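Local coordinates for protein MtVAO615 (Myceliophthora thermophila, PDB 6F72) that probably acts as a flavoprotein oxidase whose bicovalently bound FAD, once reduced, reacts rapidly with molecular oxygen, although no substrate has yet been identified, at residues Ser312-Gly315 / Asn316-Trp320; Pro356-Arg360 / Asp361-Arg365; Asp372-Ser376 / Arg377-Pro381. All coordinates share one frame; numbering follows the deposited sequence.

Interaction 1: Ser312-Gly315 / Asn316-Trp320; sequences SAVG and NEVYW
Val-314 and Val-318, four residues apart at the start of helix 316-335, set their side chains against each other at about a right angle. CG1 of Val-318 lies 3.7 Å from CB of Val-314 and packs almost as closely on its CG2. That methyl gets there because CG1 stands opposite the backbone N (chi1 173°). The other branch, CG2 of Val-318, rests 3.6 Å from the carbonyl oxygen of Val-314, so the two valines meet through a methyl-to-backbone contact as well. Val-314 also leans on Ile-379 of another loop.

Gly-315 is the N-cap, with a positive phi of 83° and no side chain to turn back onto the helix. A water probably stands in for a capping side chain: it accepts from the N-H of Val-318 at 2.8 Å from that N, and donates to Val-314 O at 2.7 Å. The first regular turn closes behind it, with Tyr-319 N bonded to Gly-315 O at 3.3 Å.

Within the helix, Tyr-319 turns its edge to the neighbouring Trp-320: CE2 sits 3.5 Å above the Trp-320 ring plane, over its centre. The hydroxyl of Tyr-319 bonds to Gly-345 O, and the amide nitrogen of Asn-316 goes to Asp-311 OD2 and Asn-346 O, so these polar ends tie the turn to flanking loops.

The chemistry is that of a helix start without a side-chain cap: the N-H of Val-318, which an N-cap side chain often takes, is satisfied by water, while the paired valines add apolar contact to the water bridge and the backbone bond that join the incoming loop to the first turn.

Interaction 2: Pro356-Arg360 / Asp361-Arg365; sequences PGADR and DAVDR
This is the N-terminal cap of helix 360-376, which begins just after strand 348-356, with Asp-359 as the N-cap residue. Its CG is folded between the backbone N and the carbonyl carbon (chi1 71°), which brings OD1 back over the first turn. There OD1 accepts from Asp-361 N at 2.9 Å and, weakly, from Ala-362 N at 3.5 Å. The carboxylate is probably helped by the partial positive charge of the helix start, which would also ease its nearness to the acid of Asp-361. Ala-358 and Val-363 occupy the two positions of a hydrophobic staple around this cap, with CB of Ala-358 4.2 Å from CG2 of Val-363. The same CB also meets CB of Ala-362 at 3.8 Å.

Arg-360, the first helical residue, bends at chi2 (51°) to form a salt bridge with Asp-364 a turn later. Its NE donates to OD1 at 3.1 Å in an almost straight bond; OD1 lies at the guanidinium edge, close to its plane, and NE meets OD1 on its syn side but tilted out of the carboxylate plane, the two flat groups being 78° apart. With an alanine at Asp-364, NE would probably be left without this acceptor and the guanidinium set free to swing. Arg-360 and Val-363 also touch Pro-385 on strand 382-388. The Arg-365 guanidinium has CA of Ala-362 3.5 Å above one face, offset toward the rim.

Interaction 3: Asp372-Ser376 / Arg377-Pro381; sequences DDLAS and RGITP. With NAG (2-acetamido-2-deoxy-beta-D-glucopyranose), chain F.
Helix 360-376 ends in a Schellman motif, its last turn being gathered in by the chain at Arg-377 to Ile-379. Ile-379 N bonds back to Leu-374 O at 3.0 Å, and inside that loop Gly-378 N reaches Ala-375 O at 3.1 Å. Gly-378 is the C-prime residue, and its positive phi (74°) reverses the backbone. Leu-374 O carries a second donor, Arg-377 N, also at 3.0 Å; the two N-H groups arrive on opposite faces of the carbonyl plane, both well out of it, so one oxygen holds the helix end from above and below.

Leu-374 and Ile-379, the pair joined by the longer-span bond of the motif, also meet through their side chains, which is the apolar contact expected of it: CD2 of Leu-374 lies 3.9 Å from CD1 of Ile-379. The other branch, CD1 of Leu-374, sits 4.0 Å from CB of Pro-381. On another side of the turn Asp-373 and Arg-377 form a salt bridge, OD2 to NH1 at 2.6 Å, a short approach at the guanidinium edge with the two planes only 30° apart. The carboxylate reaches it because CG of Asp-373 is trans to its backbone N (chi1 -179°), while the arginine chain bends at chi3. Ser-376 OG adds a bond to Asp-373 O at 2.8 Å. Beyond the motif, O6 of the N-acetylglucosamine donates to Thr-380 O at 2.8 Å, joining the sugar to the outgoing loop.

The turn packs on two elements: Asp-373 rests on Ala-325 and Leu-329 of helix 316-335, Arg-377 on Ala-325 and Ile-379 on Ala-322, whereas Leu-374 packs on both Leu-307 and Phe-309 of strand 302-310, Ile-379 on Phe-309 and Pro-381 on Leu-307.

How the interactions relate
Interactions 2 and 3 are the two ends of helix 360-376, capped by a side chain at the start and by a Schellman turn at the finish; their centres lie 21 Å apart. Interaction 1 opens the other helix, 316-335, and its centre is 11 Å from that of interaction 3, which it touches: Val-314 CG1 packs 3.3 Å from Arg-377 O, and Val-314 CG2 3.8 Å from Ile-379 CG1. Asn-310, a glycosylated residue just before interaction 1, has Thr-380 and Pro-381 of interaction 3 beside its sugar. All three contacts lie at the periphery, their centres 30 to 35 Å from that of the chain, and none includes His-157 or Cys-222, the residues cross-linked to the flavin.

Interaction 1: Ser312-Gly315 / Asn316-Trp320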
ATOM      1  N   SER A 312      12.868 -17.288 -25.933  1.00 46.33           N
ATOM      2  CA  SER A 312      14.146 -17.686 -26.550  1.00 47.22           C
ATOM      3  C   SER A 312      14.105 -18.939 -27.422  1.00 47.64           C
ATOM      4  O   SER A 312      15.069 -19.219 -28.140  1.00 49.05           O
ATOM      5  CB  SER A 312      15.222 -17.870 -25.480  1.00 47.47           C
ATOM      6  OG  SER A 312      15.393 -16.686 -24.729  1.00 47.40           O
ATOM      7  N   ALA A 313      13.002 -19.679 -27.363  1.00 46.71           N
ATOM      8  CA  ALA A 313      12.836 -20.924 -28.118  1.00 46.73           C
ATOM      9  C   ALA A 313      11.620 -20.903 -29.041  1.00 46.31           C
ATOM     10  O   ALA A 313      11.552 -21.687 -30.000  1.00 47.26           O
ATOM     11  CB  ALA A 313      12.755 -22.113 -27.167  1.00 46.59           C
ATOM     12  N   VAL A 314      10.673 -20.007 -28.766  1.00 44.67           N
ATOM     13  CA  VAL A 314       9.381 -20.002 -29.478  1.00 44.04           C
ATOM     14  C   VAL A 314       9.054 -18.698 -30.215  1.00 43.75           C
ATOM     15  O   VAL A 314       8.127 -18.656 -31.038  1.00 43.80           O
ATOM     16  CB  VAL A 314       8.198 -20.375 -28.539  1.00 43.14           C
ATOM     17  CG1 VAL A 314       8.246 -21.846 -28.164  1.00 43.32           C
ATOM     18  CG2 VAL A 314       8.153 -19.487 -27.297  1.00 41.94           C
ATOM     19  N   GLY A 315       9.817 -17.646 -29.914  1.00 43.37           N
ATOM     20  CA  GLY A 315       9.553 -16.304 -30.430  1.00 43.10           C
ATOM     21  C   GLY A 315       8.511 -15.590 -29.591  1.00 41.73           C
ATOM     22  O   GLY A 315       7.772 -16.217 -28.831  1.00 41.07           O
ATOM     23  N   ASN A 316       8.439 -14.273 -29.756  1.00 41.53           N
ATOM     24  CA  ASN A 316       7.627 -13.408 -28.900  1.00 40.52           C
ATOM     25  C   ASN A 316       6.120 -13.624 -29.028  1.00 40.22           C
ATOM     26  O   ASN A 316       5.376 -13.438 -28.055  1.00 39.26           O
ATOM     27  CB  ASN A 316       7.967 -11.937 -29.148  1.00 40.54           C
ATOM     28  CG  ASN A 316       7.570 -11.045 -27.993  1.00 39.56           C
ATOM     29  OD1 ASN A 316       6.695 -10.193 -28.127  1.00 39.28           O
ATOM     30  ND2 ASN A 316       8.217 -11.237 -26.847  1.00 38.92           N
ATOM     31  N   GLU A 317       5.678 -14.015 -30.220  1.00 41.05           N
ATOM     32  CA  GLU A 317       4.259 -14.235 -30.479  1.00 41.01           C
ATOM     33  C   GLU A 317       3.664 -15.421 -29.713  1.00 40.11           C
ATOM     34  O   GLU A 317       2.541 -15.322 -29.203  1.00 39.41           O
ATOM     35  CB  GLU A 317       3.990 -14.357 -31.980  1.00 42.61           C
ATOM     36  CG  GLU A 317       3.610 -13.034 -32.638  1.00 43.65           C
ATOM     37  CD  GLU A 317       2.228 -12.518 -32.219  1.00 43.49           C
ATOM     38  OE1 GLU A 317       1.321 -13.332 -31.930  1.00 43.50           O
ATOM     39  OE2 GLU A 317       2.039 -11.282 -32.194  1.00 43.67           O
ATOM     40  N   VAL A 318       4.418 -16.523 -29.644  1.00 39.94           N
ATOM     41  CA  VAL A 318       4.014 -17.725 -28.889  1.00 39.16           C
ATOM     42  C   VAL A 318       4.084 -17.436 -27.386  1.00 37.92           C
ATOM     43  O   VAL A 318       3.213 -17.886 -26.630  1.00 37.39           O
ATOM     44  CB  VAL A 318       4.844 -18.984 -29.275  1.00 39.82           C
ATOM     45  CG1 VAL A 318       4.539 -20.168 -28.359  1.00 39.50           C
ATOM     46  CG2 VAL A 318       4.592 -19.386 -30.729  1.00 40.79           C
ATOM     47  N   TYR A 319       5.105 -16.670 -26.975  1.00 37.47           N
ATOM     48  CA  TYR A 319       5.241 -16.188 -25.593  1.00 36.35           C
ATOM     49  C   TYR A 319       3.968 -15.508 -25.087  1.00 35.50           C
ATOM     50  O   TYR A 319       3.486 -15.852 -24.011  1.00 34.82           O
ATOM     51  CB  TYR A 319       6.453 -15.248 -25.426  1.00 36.45           C
ATOM     52  CG  TYR A 319       6.460 -14.469 -24.114  1.00 35.62           C
ATOM     53  CD1 TYR A 319       6.799 -15.095 -22.904  1.00 35.11           C
ATOM     54  CD2 TYR A 319       6.104 -13.114 -24.078  1.00 35.42           C
ATOM     55  CE1 TYR A 319       6.789 -14.391 -21.700  1.00 34.34           C
ATOM     56  CE2 TYR A 319       6.089 -12.404 -22.877  1.00 34.70           C
ATOM     57  CZ  TYR A 319       6.436 -13.044 -21.696  1.00 34.12           C
ATOM     58  OH  TYR A 319       6.422 -12.341 -20.512  1.00 33.47           O
ATOM     59  N   TRP A 320       3.432 -14.557 -25.862  1.00 35.54           N
ATOM     60  CA  TRP A 320       2.241 -13.810 -25.442  1.00 34.95           C
ATOM     61  C   TRP A 320       0.954 -14.631 -25.423  1.00 34.73           C
ATOM     62  O   TRP A 320       0.060 -14.373 -24.611  1.00 34.14           O
ATOM     63  CB  TRP A 320       2.070 -12.510 -26.228  1.00 35.38           C
ATOM     64  CG  TRP A 320       3.029 -11.464 -25.767  1.00 35.29           C
ATOM     65  CD1 TRP A 320       4.079 -10.951 -26.477  1.00 35.93           C
ATOM     66  CD2 TRP A 320       3.067 -10.826 -24.475  1.00 34.50           C
ATOM     67  NE1 TRP A 320       4.759 -10.028 -25.718  1.00 35.63           N
ATOM     68  CE2 TRP A 320       4.165  -9.926 -24.490  1.00 34.77           C
ATOM     69  CE3 TRP A 320       2.281 -10.921 -23.313  1.00 33.64           C
ATOM     70  CZ2 TRP A 320       4.498  -9.121 -23.386  1.00 34.26           C
ATOM     71  CZ3 TRP A 320       2.609 -10.124 -22.216  1.00 33.13           C
ATOM     72  CH2 TRP A 320       3.711  -9.234 -22.261  1.00 33.37           C
TER
HETATM   73  O   HOH W   1       6.405 -16.711 -31.623  1.00 40.26           O

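Interaction 2: Pro356-Arg360 / Asp361-Arg365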
ATOM      1  N   PRO A 356      -1.024 -23.055   0.031  1.00 31.00           N
ATOM      2  CA  PRO A 356      -1.106 -23.401   1.467  1.00 31.52           C
ATOM      3  C   PRO A 356      -1.626 -24.815   1.723  1.00 32.53           C
ATOM      4  O   PRO A 356      -2.601 -25.240   1.103  1.00 32.84           O
ATOM      5  CB  PRO A 356      -2.063 -22.340   2.033  1.00 30.87           C
ATOM      6  CG  PRO A 356      -1.944 -21.189   1.085  1.00 30.14           C
ATOM      7  CD  PRO A 356      -1.803 -21.835  -0.269  1.00 30.28           C
ATOM      8  N   GLY A 357      -0.945 -25.545   2.600  1.00 33.29           N
ATOM      9  CA  GLY A 357      -1.329 -26.915   2.945  1.00 34.48           C
ATOM     10  C   GLY A 357      -1.035 -27.983   1.902  1.00 35.29           C
ATOM     11  O   GLY A 357      -1.425 -29.146   2.089  1.00 36.33           O
ATOM     12  N   ALA A 358      -0.360 -27.605   0.814  1.00 34.85           N
ATOM     13  CA  ALA A 358      -0.030 -28.537  -0.270  1.00 35.63           C
ATOM     14  C   ALA A 358       1.352 -29.143  -0.082  1.00 36.39           C
ATOM     15  O   ALA A 358       2.324 -28.412   0.060  1.00 36.14           O
ATOM     16  CB  ALA A 358      -0.130 -27.852  -1.632  1.00 34.83           C
ATOM     17  N   ASP A 359       1.437 -30.475  -0.063  1.00 37.65           N
ATOM     18  CA  ASP A 359       2.747 -31.133  -0.105  1.00 38.56           C
ATOM     19  C   ASP A 359       3.248 -31.257  -1.555  1.00 38.68           C
ATOM     20  O   ASP A 359       2.621 -30.722  -2.485  1.00 37.98           O
ATOM     21  CB  ASP A 359       2.790 -32.462   0.687  1.00 39.91           C
ATOM     22  CG  ASP A 359       1.997 -33.595   0.034  1.00 40.92           C
ATOM     23  OD1 ASP A 359       2.210 -33.922  -1.158  1.00 41.14           O
ATOM     24  OD2 ASP A 359       1.174 -34.204   0.750  1.00 41.60           O
ATOM     25  N   ARG A 360       4.370 -31.958  -1.732  1.00 39.53           N
ATOM     26  CA  ARG A 360       5.044 -32.054  -3.024  1.00 39.56           C
ATOM     27  C   ARG A 360       4.202 -32.718  -4.132  1.00 39.79           C
ATOM     28  O   ARG A 360       4.220 -32.266  -5.285  1.00 39.22           O
ATOM     29  CB  ARG A 360       6.415 -32.730  -2.862  1.00 40.66           C
ATOM     30  CG  ARG A 360       7.279 -32.764  -4.118  1.00 41.07           C
ATOM     31  CD  ARG A 360       7.411 -31.396  -4.785  1.00 40.21           C
ATOM     32  NE  ARG A 360       7.828 -31.509  -6.180  1.00 40.46           N
ATOM     33  CZ  ARG A 360       9.096 -31.543  -6.587  1.00 41.18           C
ATOM     34  NH1 ARG A 360      10.093 -31.471  -5.705  1.00 41.52           N
ATOM     35  NH2 ARG A 360       9.367 -31.652  -7.881  1.00 41.40           N
ATOM     36  N   ASP A 361       3.463 -33.770  -3.782  1.00 40.37           N
ATOM     37  CA  ASP A 361       2.556 -34.408  -4.742  1.00 40.71           C
ATOM     38  C   ASP A 361       1.408 -33.472  -5.127  1.00 39.56           C
ATOM     39  O   ASP A 361       0.986 -33.446  -6.290  1.00 39.56           O
ATOM     40  CB  ASP A 361       2.013 -35.735  -4.201  1.00 42.07           C
ATOM     41  CG  ASP A 361       3.111 -36.749  -3.894  1.00 43.39           C
ATOM     42  OD1 ASP A 361       4.168 -36.763  -4.571  1.00 43.46           O
ATOM     43  OD2 ASP A 361       2.900 -37.550  -2.958  1.00 44.53           O
ATOM     44  N   ALA A 362       0.937 -32.691  -4.154  1.00 38.56           N
ATOM     45  CA  ALA A 362      -0.147 -31.732  -4.363  1.00 37.47           C
ATOM     46  C   ALA A 362       0.300 -30.525  -5.203  1.00 36.40           C
ATOM     47  O   ALA A 362      -0.426 -30.094  -6.100  1.00 35.95           O
ATOM     48  CB  ALA A 362      -0.747 -31.302  -3.032  1.00 37.10           C
ATOM     49  N   VAL A 363       1.496 -30.005  -4.917  1.00 36.04           N
ATOM     50  CA  VAL A 363       2.147 -28.976  -5.747  1.00 35.19           C
ATOM     51  C   VAL A 363       2.204 -29.436  -7.215  1.00 35.54           C
ATOM     52  O   VAL A 363       1.719 -28.728  -8.106  1.00 35.03           O
ATOM     53  CB  VAL A 363       3.547 -28.594  -5.195  1.00 35.13           C
ATOM     54  CG1 VAL A 363       4.346 -27.749  -6.187  1.00 34.66           C
ATOM     55  CG2 VAL A 363       3.414 -27.858  -3.864  1.00 34.47           C
ATOM     56  N   ASP A 364       2.752 -30.635  -7.440  1.00 36.37           N
ATOM     57  CA  ASP A 364       2.877 -31.230  -8.779  1.00 36.84           C
ATOM     58  C   ASP A 364       1.544 -31.323  -9.533  1.00 36.68           C
ATOM     59  O   ASP A 364       1.473 -30.939 -10.705  1.00 36.37           O
ATOM     60  CB  ASP A 364       3.553 -32.607  -8.709  1.00 38.03           C
ATOM     61  CG  ASP A 364       5.013 -32.535  -8.271  1.00 38.27           C
ATOM     62  OD1 ASP A 364       5.659 -31.467  -8.410  1.00 37.51           O
ATOM     63  OD2 ASP A 364       5.517 -33.568  -7.783  1.00 39.26           O
ATOM     64  N   ARG A 365       0.498 -31.797  -8.848  1.00 36.77           N
ATOM     65  CA  ARG A 365      -0.859 -31.874  -9.432  1.00 36.85           C
ATOM     66  C   ARG A 365      -1.405 -30.473  -9.745  1.00 35.80           C
ATOM     67  O   ARG A 365      -2.020 -30.263 -10.799  1.00 35.61           O
ATOM     68  CB  ARG A 365      -1.835 -32.662  -8.540  1.00 37.28           C
ATOM     69  CG  ARG A 365      -1.521 -34.149  -8.373  1.00 38.50           C
ATOM     70  CD  ARG A 365      -2.585 -34.896  -7.565  1.00 39.18           C
ATOM     71  NE  ARG A 365      -3.137 -34.086  -6.469  1.00 38.53           N
ATOM     72  CZ  ARG A 365      -2.825 -34.199  -5.174  1.00 38.59           C
ATOM     73  NH1 ARG A 365      -1.957 -35.112  -4.747  1.00 39.39           N
ATOM     74  NH2 ARG A 365      -3.395 -33.382  -4.295  1.00 37.90           N
TER

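Interaction 3: Asp372-Ser376 / Arg377-Pro381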
ATOM      1  N   ASP A 372       1.731 -28.480 -18.718  1.00 37.61           N
ATOM      2  CA  ASP A 372       1.250 -29.114 -19.942  1.00 38.51           C
ATOM      3  C   ASP A 372       0.969 -28.087 -21.033  1.00 38.43           C
ATOM      4  O   ASP A 372       1.273 -28.340 -22.209  1.00 39.29           O
ATOM      5  CB  ASP A 372      -0.012 -29.953 -19.689  1.00 38.96           C
ATOM      6  CG  ASP A 372       0.279 -31.285 -19.008  1.00 39.62           C
ATOM      7  OD1 ASP A 372       1.418 -31.797 -19.076  1.00 40.09           O
ATOM      8  OD2 ASP A 372      -0.657 -31.831 -18.395  1.00 39.85           O
ATOM      9  N   ASP A 373       0.396 -26.939 -20.652  1.00 37.56           N
ATOM     10  CA  ASP A 373       0.091 -25.877 -21.616  1.00 37.45           C
ATOM     11  C   ASP A 373       1.353 -25.338 -22.276  1.00 37.62           C
ATOM     12  O   ASP A 373       1.407 -25.186 -23.508  1.00 38.14           O
ATOM     13  CB  ASP A 373      -0.711 -24.738 -20.987  1.00 36.60           C
ATOM     14  CG  ASP A 373      -1.060 -23.649 -21.998  1.00 36.69           C
ATOM     15  OD1 ASP A 373      -0.242 -22.726 -22.186  1.00 36.38           O
ATOM     16  OD2 ASP A 373      -2.143 -23.728 -22.621  1.00 37.03           O
ATOM     17  N   LEU A 374       2.362 -25.066 -21.450  1.00 37.27           N
ATOM     18  CA  LEU A 374       3.668 -24.620 -21.930  1.00 37.56           C
ATOM     19  C   LEU A 374       4.337 -25.673 -22.822  1.00 38.70           C
ATOM     20  O   LEU A 374       4.834 -25.335 -23.903  1.00 39.17           O
ATOM     21  CB  LEU A 374       4.568 -24.210 -20.756  1.00 36.92           C
ATOM     22  CG  LEU A 374       4.076 -22.991 -19.966  1.00 35.98           C
ATOM     23  CD1 LEU A 374       4.608 -22.989 -18.536  1.00 35.47           C
ATOM     24  CD2 LEU A 374       4.412 -21.694 -20.688  1.00 35.69           C
ATOM     25  N   ALA A 375       4.318 -26.934 -22.376  1.00 39.26           N
ATOM     26  CA  ALA A 375       4.842 -28.067 -23.152  1.00 40.58           C
ATOM     27  C   ALA A 375       4.223 -28.137 -24.552  1.00 41.38           C
ATOM     28  O   ALA A 375       4.952 -28.262 -25.535  1.00 42.07           O
ATOM     29  CB  ALA A 375       4.635 -29.380 -22.403  1.00 40.85           C
ATOM     30  N   SER A 376       2.895 -28.007 -24.637  1.00 41.50           N
ATOM     31  CA  SER A 376       2.159 -28.066 -25.918  1.00 42.57           C
ATOM     32  C   SER A 376       2.485 -26.898 -26.859  1.00 42.82           C
ATOM     33  O   SER A 376       2.191 -26.947 -28.066  1.00 43.83           O
ATOM     34  CB  SER A 376       0.646 -28.133 -25.675  1.00 42.31           C
ATOM     35  OG  SER A 376       0.115 -26.837 -25.437  1.00 41.46           O
ATOM     36  N   ARG A 377       3.086 -25.854 -26.293  1.00 42.24           N
ATOM     37  CA  ARG A 377       3.432 -24.649 -27.031  1.00 42.39           C
ATOM     38  C   ARG A 377       4.934 -24.557 -27.337  1.00 42.66           C
ATOM     39  O   ARG A 377       5.414 -23.528 -27.822  1.00 42.62           O
ATOM     40  CB  ARG A 377       2.909 -23.419 -26.285  1.00 41.77           C
ATOM     41  CG  ARG A 377       1.395 -23.279 -26.375  1.00 41.95           C
ATOM     42  CD  ARG A 377       0.885 -22.360 -25.288  1.00 41.63           C
ATOM     43  NE  ARG A 377      -0.107 -21.429 -25.810  1.00 42.02           N
ATOM     44  CZ  ARG A 377      -1.422 -21.538 -25.656  1.00 42.37           C
ATOM     45  NH1 ARG A 377      -1.959 -22.547 -24.981  1.00 42.54           N
ATOM     46  NH2 ARG A 377      -2.213 -20.616 -26.184  1.00 42.82           N
ATOM     47  N   GLY A 378       5.649 -25.652 -27.076  1.00 42.99           N
ATOM     48  CA  GLY A 378       7.082 -25.765 -27.329  1.00 43.65           C
ATOM     49  C   GLY A 378       7.975 -25.001 -26.355  1.00 43.07           C
ATOM     50  O   GLY A 378       9.129 -24.703 -26.677  1.00 43.51           O
ATOM     51  N   ILE A 379       7.440 -24.684 -25.175  1.00 42.13           N
ATOM     52  CA  ILE A 379       8.181 -23.965 -24.121  1.00 41.62           C
ATOM     53  C   ILE A 379       8.678 -24.944 -23.057  1.00 41.64           C
ATOM     54  O   ILE A 379       7.915 -25.768 -22.558  1.00 41.56           O
ATOM     55  CB  ILE A 379       7.324 -22.832 -23.489  1.00 40.53           C
ATOM     56  CG1 ILE A 379       6.971 -21.774 -24.549  1.00 40.66           C
ATOM     57  CG2 ILE A 379       8.054 -22.169 -22.333  1.00 39.89           C
ATOM     58  CD1 ILE A 379       5.783 -20.900 -24.210  1.00 39.82           C
ATOM     59  N   THR A 380       9.969 -24.863 -22.750  1.00 42.25           N
ATOM     60  CA  THR A 380      10.555 -25.534 -21.588  1.00 42.38           C
ATOM     61  C   THR A 380      10.581 -24.512 -20.447  1.00 41.59           C
ATOM     62  O   THR A 380      11.400 -23.584 -20.460  1.00 41.64           O
ATOM     63  CB  THR A 380      11.985 -26.052 -21.874  1.00 43.47           C
ATOM     64  OG1 THR A 380      11.996 -26.794 -23.101  1.00 44.36           O
ATOM     65  CG2 THR A 380      12.493 -26.939 -20.729  1.00 43.62           C
ATOM     66  N   PRO A 381       9.671 -24.662 -19.463  1.00 41.04           N
ATOM     67  CA  PRO A 381       9.688 -23.725 -18.337  1.00 40.12           C
ATOM     68  C   PRO A 381      10.835 -23.980 -17.354  1.00 40.35           C
ATOM     69  O   PRO A 381      11.499 -25.020 -17.426  1.00 41.09           O
ATOM     70  CB  PRO A 381       8.337 -23.972 -17.659  1.00 39.53           C
ATOM     71  CG  PRO A 381       8.010 -25.394 -17.979  1.00 40.31           C
ATOM     72  CD  PRO A 381       8.564 -25.635 -19.357  1.00 40.97           C
TER
HETATM   73  C1  NAG F 609      14.728 -18.998 -20.820  1.00 42.61           C
HETATM   74  C2  NAG F 609      15.942 -18.586 -19.968  1.00 49.20           C
HETATM   75  C3  NAG F 609      17.019 -19.679 -19.949  1.00 49.32           C
HETATM   76  C4  NAG F 609      16.428 -21.063 -19.656  1.00 49.58           C
HETATM   77  C5  NAG F 609      15.311 -21.346 -20.675  1.00 48.51           C
HETATM   78  C6  NAG F 609      14.714 -22.748 -20.553  1.00 50.41           C
HETATM   79  C7  NAG F 609      16.277 -16.114 -19.950  1.00 53.42           C
HETATM   80  C8  NAG F 609      16.975 -14.987 -20.653  1.00 53.18           C
HETATM   81  N2  NAG F 609      16.504 -17.333 -20.467  1.00 51.91           N
HETATM   82  O3  NAG F 609      18.022 -19.355 -18.981  1.00 50.65           O
HETATM   83  O4  NAG F 609      17.459 -22.062 -19.698  1.00 51.50           O
HETATM   84  O5  NAG F 609      14.281 -20.342 -20.549  1.00 45.44           O
HETATM   85  O6  NAG F 609      13.863 -22.832 -19.403  1.00 53.36           O
HETATM   86  O7  NAG F 609      15.561 -15.903 -18.979  1.00 54.45           O